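Local structure of uncharacterized NTF2-like protein (Cytophaga hutchinsonii ATCC 33406, 3F14) at residues C24-I34 with E100-Y110; Q11-P19 with M52-N63. The protein is of unknown function but adopts an NTF2-like, SnoaL-type fold, whose cone-shaped cavity in relatives often serves as a binding pocket or active site. All coordinates share one frame; numbering follows the deposited sequence. Where two conformers were deposited one is given.

Contact 1 (C24-I34 with E100-Y110); sequences CFNDIIEWNII and ENDTIKTITSY
The indole N-H of W31 gives a nearly straight hydrogen bond (169°) to the hydroxyl of S109, with W31 NE1 to S109 OG at 2.9 Å and the oxygen in the ring plane. W31 CG lies anti to the backbone N (chi1 -171°), which carries the indole across I107, its edge to S109; D95 is the second partner of that hydroxyl. At the far end the amide of N26 donates from ND2 to T103 OG1 at 2.9 Å, in its own plane, while N26 OD1 closes an Asx turn on I28 N. Here K105 NZ pairs with E100 OE1 of its own segment at 2.8 Å, and the lysine methylenes run alongside N26 and I28. Parallel backbone bonds join C24 and N26 to I104, and E30-I34 to K105-S109. Between them the first chain turns a corner at D27-I28, beside a classic bulge against strand 88-100, where K105 and T106 both face R98; a water bridges I28 O and K105 O there. On the face toward helix 2-14, I104 CD1 meets F25 CD1 obliquely at 4.0 Å, and W31 CD1 touches I107 CB at 3.6 Å. I34 CG1 sits over the centre of the Y110 ring, 3.6 Å from its centroid, a CH-pi contact. The chemistry thus divides: a greasy face carrying one fixed indole-hydroxyl pair, and a polar end where an amide-hydroxyl bond crosses and an ion pair braces 100-110.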
loop_
_atom_site.group_PDB
_atom_site.type_symbol
_atom_site.label_atom_id
_atom_site.label_comp_id
_atom_site.label_asym_id
_atom_site.label_seq_id
_atom_site.Cartn_x
_atom_site.Cartn_y
_atom_site.Cartn_z
ATOM N N CYS A 24 -3.586 -20.518 8.830
ATOM C CA CYS A 24 -3.414 -20.266 7.418
ATOM C C CYS A 24 -2.013 -19.789 7.071
ATOM O O CYS A 24 -1.744 -19.550 5.905
ATOM C CB CYS A 24 -4.389 -19.157 6.983
ATOM S SG CYS A 24 -6.098 -19.523 7.450
ATOM N N PHE A 25 -1.128 -19.612 8.049
ATOM C CA PHE A 25 0.222 -19.156 7.754
ATOM C C PHE A 25 1.015 -20.221 7.065
ATOM O O PHE A 25 1.026 -21.390 7.502
ATOM C CB PHE A 25 0.985 -18.800 9.026
ATOM C CG PHE A 25 0.576 -17.477 9.711
ATOM C CD1 PHE A 25 -0.524 -16.714 9.308
ATOM C CD2 PHE A 25 1.307 -17.041 10.805
ATOM C CE1 PHE A 25 -0.826 -15.488 9.968
ATOM C CE2 PHE A 25 1.000 -15.857 11.469
ATOM C CZ PHE A 25 -0.059 -15.086 11.041
ATOM N N ASN A 26 1.732 -19.849 6.012
ATOM C CA ASN A 26 2.723 -20.762 5.439
ATOM C C ASN A 26 3.837 -21.019 6.459
ATOM O O ASN A 26 4.215 -20.145 7.229
ATOM C CB ASN A 26 3.258 -20.167 4.143
ATOM C CG ASN A 26 4.034 -21.157 3.303
ATOM O OD1 ASN A 26 5.229 -21.355 3.503
ATOM N ND2 ASN A 26 3.346 -21.789 2.359
ATOM N N ASP A 27 4.445 -22.202 6.404
ATOM C CA ASP A 27 5.571 -22.531 7.290
ATOM C C ASP A 27 6.669 -21.450 7.226
ATOM O O ASP A 27 7.303 -21.192 8.247
ATOM C CB ASP A 27 6.154 -23.899 6.936
ATOM C CG ASP A 27 5.273 -25.031 7.397
ATOM O OD1 ASP A 27 4.834 -24.982 8.574
ATOM O OD2 ASP A 27 4.991 -25.921 6.582
ATOM N N ILE A 28 6.896 -20.862 6.064
ATOM C CA ILE A 28 7.956 -19.844 5.920
ATOM C C ILE A 28 7.396 -18.461 5.624
ATOM O O ILE A 28 8.024 -17.668 4.964
ATOM C CB ILE A 28 9.067 -20.281 4.928
ATOM C CG1 ILE A 28 8.487 -20.529 3.535
ATOM C CG2 ILE A 28 9.770 -21.552 5.476
ATOM C CD1 ILE A 28 9.588 -20.695 2.436
ATOM N N ILE A 29 6.208 -18.202 6.126
ATOM C CA ILE A 29 5.610 -16.874 6.037
ATOM C C ILE A 29 6.583 -15.784 6.422
ATOM O O ILE A 29 7.359 -15.922 7.341
ATOM C CB ILE A 29 4.342 -16.797 6.903
ATOM C CG1 ILE A 29 3.626 -15.413 6.766
ATOM C CG2 ILE A 29 4.627 -17.068 8.409
ATOM C CD1 ILE A 29 2.203 -15.380 7.401
ATOM N N GLU A 30 6.521 -14.650 5.717
ATOM C CA GLU A 30 7.257 -13.472 6.139
ATOM C C GLU A 30 6.266 -12.313 6.284
ATOM O O GLU A 30 5.379 -12.165 5.451
ATOM C CB GLU A 30 8.316 -13.080 5.104
ATOM C CG GLU A 30 9.318 -14.161 4.922
ATOM C CD GLU A 30 10.527 -13.763 4.062
ATOM O OE1 GLU A 30 10.635 -12.571 3.673
ATOM O OE2 GLU A 30 11.319 -14.691 3.777
ATOM N N TRP A 31 6.436 -11.517 7.331
ATOM C CA TRP A 31 5.721 -10.262 7.519
ATOM C C TRP A 31 6.729 -9.147 7.460
ATOM O O TRP A 31 7.543 -8.990 8.350
ATOM C CB TRP A 31 4.952 -10.229 8.828
ATOM C CG TRP A 31 4.009 -9.031 8.987
ATOM C CD1 TRP A 31 3.629 -8.174 8.029
ATOM C CD2 TRP A 31 3.263 -8.662 10.162
ATOM N NE1 TRP A 31 2.732 -7.266 8.530
ATOM C CE2 TRP A 31 2.473 -7.542 9.842
ATOM C CE3 TRP A 31 3.173 -9.181 11.456
ATOM C CZ2 TRP A 31 1.638 -6.910 10.781
ATOM C CZ3 TRP A 31 2.358 -8.539 12.396
ATOM C CH2 TRP A 31 1.584 -7.440 12.048
ATOM N N ASN A 32 6.678 -8.366 6.367
ATOM C CA ASN A 32 7.518 -7.213 6.114
ATOM C C ASN A 32 6.738 -5.964 6.548
ATOM O O ASN A 32 5.855 -5.513 5.835
ATOM C CB ASN A 32 7.902 -7.141 4.651
ATOM C CG ASN A 32 8.792 -5.962 4.342
ATOM O OD1 ASN A 32 9.155 -5.204 5.222
ATOM N ND2 ASN A 32 9.134 -5.810 3.080
ATOM N N ILE A 33 7.057 -5.415 7.705
ATOM C CA ILE A 33 6.464 -4.178 8.211
ATOM C C ILE A 33 7.414 -3.072 7.721
ATOM O O ILE A 33 8.500 -2.865 8.263
ATOM C CB ILE A 33 6.280 -4.170 9.719
ATOM C CG1 ILE A 33 5.397 -5.380 10.115
ATOM C CG2 ILE A 33 5.633 -2.813 10.151
ATOM C CD1 ILE A 33 5.245 -5.549 11.664
ATOM N N ILE A 34 7.017 -2.407 6.630
ATOM C CA ILE A 34 7.847 -1.452 5.922
ATOM C C ILE A 34 8.365 -0.353 6.851
ATOM O O ILE A 34 7.622 0.263 7.597
ATOM C CB ILE A 34 7.023 -0.805 4.758
ATOM C CG1 ILE A 34 6.624 -1.860 3.708
ATOM C CG2 ILE A 34 7.797 0.342 4.110
ATOM C CD1 ILE A 34 7.731 -2.382 2.839
ATOM N N GLU A 100 -0.026 -18.581 -1.267
ATOM C CA GLU A 100 0.452 -19.777 -1.970
ATOM C C GLU A 100 -0.693 -20.717 -1.719
ATOM O O GLU A 100 -0.789 -21.303 -0.634
ATOM C CB GLU A 100 1.749 -20.296 -1.399
ATOM C CG GLU A 100 2.324 -21.476 -2.170
ATOM C CD GLU A 100 3.673 -21.900 -1.611
ATOM O OE1 GLU A 100 4.633 -21.108 -1.787
ATOM O OE2 GLU A 100 3.755 -22.984 -0.982
ATOM N N ASN A 101 -1.565 -20.816 -2.733
ATOM C CA ASN A 101 -2.843 -21.510 -2.649
ATOM C C ASN A 101 -3.622 -20.992 -1.437
ATOM O O ASN A 101 -3.902 -19.811 -1.427
ATOM C CB ASN A 101 -2.624 -22.997 -2.677
ATOM C CG ASN A 101 -1.973 -23.439 -3.965
ATOM O OD1 ASN A 101 -2.222 -22.839 -5.025
ATOM N ND2 ASN A 101 -1.137 -24.488 -3.899
ATOM N N ASP A 102 -3.900 -21.816 -0.420
ATOM C CA ASP A 102 -4.653 -21.331 0.767
ATOM C C ASP A 102 -3.798 -20.911 1.991
ATOM O O ASP A 102 -4.336 -20.675 3.074
ATOM C CB ASP A 102 -5.694 -22.357 1.171
ATOM C CG ASP A 102 -5.099 -23.699 1.441
ATOM O OD1 ASP A 102 -3.961 -23.953 0.968
ATOM O OD2 ASP A 102 -5.783 -24.510 2.102
ATOM N N THR A 103 -2.491 -20.742 1.809
ATOM C CA THR A 103 -1.635 -20.292 2.883
ATOM C C THR A 103 -1.184 -18.869 2.589
ATOM O O THR A 103 -1.092 -18.480 1.418
ATOM C CB THR A 103 -0.405 -21.204 3.103
ATOM O OG1 THR A 103 0.522 -21.043 2.011
ATOM C CG2 THR A 103 -0.892 -22.688 3.272
ATOM N N ILE A 104 -0.927 -18.116 3.652
ATOM C CA ILE A 104 -0.348 -16.760 3.501
ATOM C C ILE A 104 1.135 -16.966 3.372
ATOM O O ILE A 104 1.783 -17.465 4.324
ATOM C CB ILE A 104 -0.595 -15.840 4.685
ATOM C CG1 ILE A 104 -2.102 -15.695 4.988
ATOM C CG2 ILE A 104 0.052 -14.498 4.410
ATOM C CD1 ILE A 104 -2.354 -14.862 6.271
ATOM N N LYS A 105 1.696 -16.567 2.238
ATOM C CA LYS A 105 3.118 -16.679 2.003
ATOM C C LYS A 105 3.894 -15.446 2.477
ATOM O O LYS A 105 4.935 -15.539 3.160
ATOM C CB LYS A 105 3.387 -16.952 0.519
ATOM C CG LYS A 105 4.790 -17.335 0.210
ATOM C CD LYS A 105 5.167 -18.694 0.803
ATOM C CE LYS A 105 6.572 -19.171 0.386
ATOM N NZ LYS A 105 6.658 -19.346 -1.088
ATOM N N THR A 106 3.362 -14.283 2.136
ATOM C CA THR A 106 3.933 -13.010 2.595
ATOM C C THR A 106 2.849 -12.014 2.910
ATOM O O THR A 106 1.783 -12.019 2.291
ATOM C CB THR A 106 4.913 -12.378 1.593
ATOM O OG1 THR A 106 4.205 -11.960 0.432
ATOM C CG2 THR A 106 6.012 -13.351 1.167
ATOM N N ILE A 107 3.135 -11.157 3.902
ATOM C CA ILE A 107 2.352 -9.983 4.239
ATOM C C ILE A 107 3.321 -8.799 4.200
ATOM O O ILE A 107 4.398 -8.897 4.768
ATOM C CB ILE A 107 1.691 -10.064 5.630
ATOM C CG1 ILE A 107 0.974 -11.411 5.794
ATOM C CG2 ILE A 107 0.760 -8.825 5.797
ATOM C CD1 ILE A 107 0.392 -11.625 7.192
ATOM N N THR A 108 2.947 -7.715 3.507
ATOM C CA THR A 108 3.730 -6.474 3.491
ATOM C C THR A 108 2.834 -5.348 3.992
ATOM O O THR A 108 1.756 -5.152 3.415
ATOM C CB THR A 108 4.237 -6.173 2.080
ATOM O OG1 THR A 108 4.956 -7.302 1.549
ATOM C CG2 THR A 108 5.183 -4.932 2.105
ATOM N N SER A 109 3.226 -4.651 5.056
ATOM C CA SER A 109 2.352 -3.616 5.631
ATOM C C SER A 109 3.031 -2.253 5.601
ATOM O O SER A 109 4.140 -2.085 6.114
ATOM C CB SER A 109 1.985 -3.971 7.049
ATOM O OG SER A 109 1.249 -5.194 7.161
ATOM N N TYR A 110 2.314 -1.290 5.014
ATOM C CA TYR A 110 2.686 0.133 5.030
ATOM C C TYR A 110 1.795 0.810 6.029
ATOM O O TYR A 110 0.588 0.872 5.834
ATOM C CB TYR A 110 2.477 0.757 3.638
ATOM C CG TYR A 110 3.314 0.157 2.553
ATOM C CD1 TYR A 110 3.027 -1.083 1.987
ATOM C CD2 TYR A 110 4.382 0.870 2.001
ATOM C CE1 TYR A 110 3.845 -1.639 0.982
ATOM C CE2 TYR A 110 5.176 0.332 1.040
ATOM C CZ TYR A 110 4.934 -0.957 0.484
ATOM O OH TYR A 110 5.745 -1.462 -0.499
HETATM O O HOH W 1 7.471 -16.543 2.507
HETATM O O HOH W 2 7.694 -7.443 1.035
HETATM O O HOH W 3 4.831 0.050 7.880
#

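Contact 2 (Q11-P19 with M52-N63); sequences QHFSSGDFP and MLPEMKGAVLTN
The carboxamides of Q11 and N63 run antiparallel past one another, their planes 65° apart, and the N63 amide nitrogen takes two acceptors on one residue. N63 ND2 donates to Q11 OE1 at 2.9 Å, arriving from above that carbonyl plane, and to the backbone Q11 O at 3.1 Å, in plane on a lone pair but more bent (137°). Q11 O also accepts from S15 N in the helix, and bending the glutamine chain at chi2 (-75°) brings OE1 back beside it. N63 OD1 faces S14 CB and is bound by the Y93 hydroxyl, so both ends of the amide are fixed. A leucine in its place would probably leave Q11 OE1 and the Y93 hydroxyl without their mate and the glutamine end free to turn. Two residues earlier in the strand, L61 packs against the helix end, its CD2 3.5 Å from S14 O. G16, with positive phi, closes the helix in a Schellman motif and lets M56 CB come within 3.8 Å of G16 O. Beyond it the F18 ring crosses M56 at about a right angle, F18 CE2 to M56 CG 3.7 Å, with the selenium atoms of selenomethionines M52 and M56 in oblique Met-aromatic contact. G16 O stands over the centre of one face of this ring. P19 CG and L53 CD2 reach toward each other, 3.6 Å apart. The arrangement is that of the NTF2-like alpha+beta cone, where the N-terminal helix is laid across the curved sheet and its end packs against the next helix and strand 60-68.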
loop_
_atom_site.group_PDB
_atom_site.type_symbol
_atom_site.label_atom_id
_atom_site.label_comp_id
_atom_site.label_asym_id
_atom_site.label_seq_id
_atom_site.Cartn_x
_atom_site.Cartn_y
_atom_site.Cartn_z
ATOM N N GLN A 11 -9.095 -10.028 5.592
ATOM C CA GLN A 11 -9.914 -9.189 6.450
ATOM C C GLN A 11 -9.606 -9.388 7.922
ATOM O O GLN A 11 -9.447 -8.413 8.650
ATOM C CB GLN A 11 -11.391 -9.461 6.221
ATOM C CG GLN A 11 -11.937 -8.957 4.888
ATOM C CD GLN A 11 -12.129 -7.450 4.851
ATOM O OE1 GLN A 11 -12.293 -6.810 5.892
ATOM N NE2 GLN A 11 -12.148 -6.876 3.633
ATOM N N HIS A 12 -9.503 -10.644 8.355
ATOM C CA HIS A 12 -9.189 -10.928 9.751
ATOM C C HIS A 12 -7.823 -10.428 10.149
ATOM O O HIS A 12 -7.680 -9.740 11.147
ATOM C CB HIS A 12 -9.254 -12.427 10.028
ATOM C CG HIS A 12 -10.638 -12.936 10.254
ATOM N ND1 HIS A 12 -11.381 -13.553 9.267
ATOM C CD2 HIS A 12 -11.408 -12.920 11.366
ATOM C CE1 HIS A 12 -12.552 -13.919 9.773
ATOM N NE2 HIS A 12 -12.594 -13.545 11.043
ATOM N N PHE A 13 -6.787 -10.692 9.341
ATOM C CA PHE A 13 -5.454 -10.225 9.719
ATOM C C PHE A 13 -5.394 -8.694 9.750
ATOM O O PHE A 13 -4.877 -8.122 10.701
ATOM C CB PHE A 13 -4.369 -10.793 8.767
ATOM C CG PHE A 13 -2.944 -10.531 9.257
ATOM C CD1 PHE A 13 -2.300 -9.338 9.035
ATOM C CD2 PHE A 13 -2.272 -11.534 9.975
ATOM C CE1 PHE A 13 -1.038 -9.104 9.538
ATOM C CE2 PHE A 13 -1.006 -11.327 10.446
ATOM C CZ PHE A 13 -0.387 -10.101 10.264
ATOM N N SER A 14 -5.950 -8.031 8.727
ATOM C CA SER A 14 -5.837 -6.580 8.641
ATOM C C SER A 14 -6.560 -5.869 9.790
ATOM O O SER A 14 -6.170 -4.804 10.215
ATOM C CB SER A 14 -6.338 -6.061 7.282
ATOM O OG SER A 14 -5.314 -6.239 6.269
ATOM N N SER A 15 -7.646 -6.472 10.260
ATOM C CA SER A 15 -8.431 -5.903 11.344
ATOM C C SER A 15 -7.840 -6.275 12.726
ATOM O O SER A 15 -8.395 -5.870 13.768
ATOM C CB SER A 15 -9.933 -6.292 11.207
ATOM O OG SER A 15 -10.065 -7.658 11.329
ATOM N N GLY A 16 -6.685 -6.946 12.766
ATOM C CA GLY A 16 -5.992 -7.273 14.010
ATOM C C GLY A 16 -6.344 -8.563 14.675
ATOM O O GLY A 16 -5.808 -8.834 15.744
ATOM N N ASP A 17 -7.218 -9.343 14.070
ATOM C CA ASP A 17 -7.655 -10.604 14.617
ATOM C C ASP A 17 -6.718 -11.691 14.125
ATOM O O ASP A 17 -7.115 -12.633 13.446
ATOM C CB ASP A 17 -9.108 -10.926 14.236
ATOM C CG ASP A 17 -9.691 -12.111 15.024
ATOM O OD1 ASP A 17 -8.997 -12.654 15.914
ATOM O OD2 ASP A 17 -10.833 -12.523 14.667
ATOM N N PHE A 18 -5.458 -11.566 14.513
ATOM C CA PHE A 18 -4.433 -12.479 14.018
ATOM C C PHE A 18 -4.713 -13.959 14.360
ATOM O O PHE A 18 -4.535 -14.826 13.486
ATOM C CB PHE A 18 -3.060 -12.115 14.555
ATOM C CG PHE A 18 -2.695 -10.644 14.438
ATOM C CD1 PHE A 18 -2.757 -9.944 13.258
ATOM C CD2 PHE A 18 -2.149 -10.001 15.531
ATOM C CE1 PHE A 18 -2.335 -8.635 13.196
ATOM C CE2 PHE A 18 -1.728 -8.685 15.459
ATOM C CZ PHE A 18 -1.812 -8.012 14.276
ATOM N N PRO A 19 -5.145 -14.256 15.593
ATOM C CA PRO A 19 -5.344 -15.680 15.966
ATOM C C PRO A 19 -6.311 -16.425 15.057
ATOM O O PRO A 19 -6.183 -17.628 14.928
ATOM C CB PRO A 19 -5.836 -15.601 17.409
ATOM C CG PRO A 19 -5.297 -14.313 17.898
ATOM C CD PRO A 19 -5.383 -13.379 16.755
HETATM N N MSE A 52 1.831 -8.425 19.971
HETATM C CA MSE A 52 1.074 -7.228 19.447
HETATM C C MSE A 52 -0.432 -7.242 19.737
HETATM O O MSE A 52 -1.065 -6.183 19.770
HETATM C CB MSE A 52 1.271 -7.048 17.899
HETATM C CG MSE A 52 0.723 -5.694 17.245
HETATM SE SE MSE A 52 1.062 -5.480 15.414
HETATM C CE MSE A 52 2.960 -5.405 15.499
ATOM N N LEU A 53 -1.007 -8.422 19.948
ATOM C CA LEU A 53 -2.435 -8.634 20.074
ATOM C C LEU A 53 -3.122 -7.735 21.109
ATOM O O LEU A 53 -4.169 -7.146 20.785
ATOM C CB LEU A 53 -2.739 -10.108 20.322
ATOM C CG LEU A 53 -4.198 -10.541 20.205
ATOM C CD1 LEU A 53 -4.832 -10.230 18.850
ATOM C CD2 LEU A 53 -4.297 -12.028 20.533
ATOM N N PRO A 54 -2.566 -7.561 22.311
ATOM C CA PRO A 54 -3.279 -6.655 23.239
ATOM C C PRO A 54 -3.433 -5.238 22.702
ATOM O O PRO A 54 -4.483 -4.596 22.938
ATOM C CB PRO A 54 -2.393 -6.667 24.488
ATOM C CG PRO A 54 -1.594 -7.923 24.376
ATOM C CD PRO A 54 -1.389 -8.195 22.927
ATOM N N GLU A 55 -2.432 -4.706 22.007
ATOM C CA GLU A 55 -2.543 -3.390 21.367
ATOM C C GLU A 55 -3.653 -3.367 20.367
ATOM O O GLU A 55 -4.378 -2.378 20.267
ATOM C CB GLU A 55 -1.258 -2.965 20.683
ATOM C CG GLU A 55 -1.318 -1.506 20.323
ATOM C CD GLU A 55 -0.118 -1.021 19.565
ATOM O OE1 GLU A 55 0.654 -1.863 19.050
ATOM O OE2 GLU A 55 0.007 0.225 19.492
HETATM N N MSE A 56 -3.825 -4.418 19.577
HETATM C CA MSE A 56 -4.938 -4.489 18.625
HETATM C C MSE A 56 -6.303 -4.551 19.339
HETATM O O MSE A 56 -7.229 -3.839 18.920
HETATM C CB MSE A 56 -4.784 -5.727 17.761
HETATM C CG MSE A 56 -3.536 -5.746 16.868
HETATM SE SE MSE A 56 -3.366 -4.404 15.549
HETATM C CE MSE A 56 -2.534 -2.989 16.475
ATOM N N LYS A 57 -6.377 -5.322 20.408
ATOM C CA LYS A 57 -7.613 -5.457 21.174
ATOM C C LYS A 57 -8.061 -4.148 21.787
ATOM O O LYS A 57 -9.247 -3.954 21.930
ATOM C CB LYS A 57 -7.459 -6.527 22.258
ATOM C CG LYS A 57 -7.353 -7.926 21.684
ATOM C CD LYS A 57 -7.194 -9.010 22.753
ATOM C CE LYS A 57 -7.344 -10.440 22.151
ATOM N NZ LYS A 57 -8.770 -10.776 21.833
ATOM N N GLY A 58 -7.130 -3.266 22.136
ATOM C CA GLY A 58 -7.455 -1.954 22.684
ATOM C C GLY A 58 -7.717 -0.863 21.680
ATOM O O GLY A 58 -8.123 0.257 22.046
ATOM N N ALA A 59 -7.491 -1.157 20.404
ATOM C CA ALA A 59 -7.610 -0.221 19.300
ATOM C C ALA A 59 -8.911 -0.510 18.544
ATOM O O ALA A 59 -9.593 -1.511 18.829
ATOM C CB ALA A 59 -6.389 -0.324 18.353
ATOM N N VAL A 60 -9.205 0.317 17.533
ATOM C CA VAL A 60 -10.411 0.108 16.691
ATOM C C VAL A 60 -9.951 0.145 15.242
ATOM O O VAL A 60 -9.470 1.176 14.751
ATOM C CB VAL A 60 -11.504 1.101 16.935
ATOM C CG1 VAL A 60 -12.791 0.699 16.133
ATOM C CG2 VAL A 60 -11.867 1.132 18.424
ATOM N N LEU A 61 -10.021 -0.997 14.556
ATOM C CA LEU A 61 -9.518 -1.138 13.202
ATOM C C LEU A 61 -10.664 -1.257 12.213
ATOM O O LEU A 61 -11.618 -1.989 12.466
ATOM C CB LEU A 61 -8.550 -2.317 13.085
ATOM C CG LEU A 61 -7.249 -2.184 13.906
ATOM C CD1 LEU A 61 -7.353 -2.769 15.340
ATOM C CD2 LEU A 61 -6.074 -2.826 13.146
ATOM N N THR A 62 -10.584 -0.540 11.106
ATOM C CA THR A 62 -11.624 -0.515 10.089
ATOM C C THR A 62 -10.986 -0.694 8.720
ATOM O O THR A 62 -10.188 0.118 8.305
ATOM C CB THR A 62 -12.349 0.845 10.119
ATOM O OG1 THR A 62 -12.861 1.052 11.445
ATOM C CG2 THR A 62 -13.517 0.905 9.085
ATOM N N ASN A 63 -11.303 -1.798 8.073
ATOM C CA ASN A 63 -10.844 -2.054 6.713
ATOM C C ASN A 63 -11.767 -1.308 5.717
ATOM O O ASN A 63 -12.989 -1.398 5.819
ATOM C CB ASN A 63 -10.849 -3.554 6.437
ATOM C CG ASN A 63 -9.861 -4.334 7.285
ATOM O OD1 ASN A 63 -8.849 -3.794 7.751
ATOM N ND2 ASN A 63 -10.147 -5.629 7.462
#

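How the contacts relate
Contacts 1 and 2 lie with centres about 16 Å apart, on opposite sides of the chain's centre, and their segments alternate along the chain: 11-19, 24-34, 52-63, 100-110. Both reach the same mixed sheet, contact 1 through the neighbouring strands 29-33 and 103-111, contact 2 through the outermost strand within this chain, 60-68. Helix 2-14 joins them: the F13 ring packs on F25, W31 and I107, and M52 of helix 42-57 also touches W31. Helices and curved sheet thereby enclose a shared interior. Tris, probably from the crystallisation liquor, is bound near S109 and near F18, consistent with a pocket between the contacts, though whether it has a natural ligand is not known.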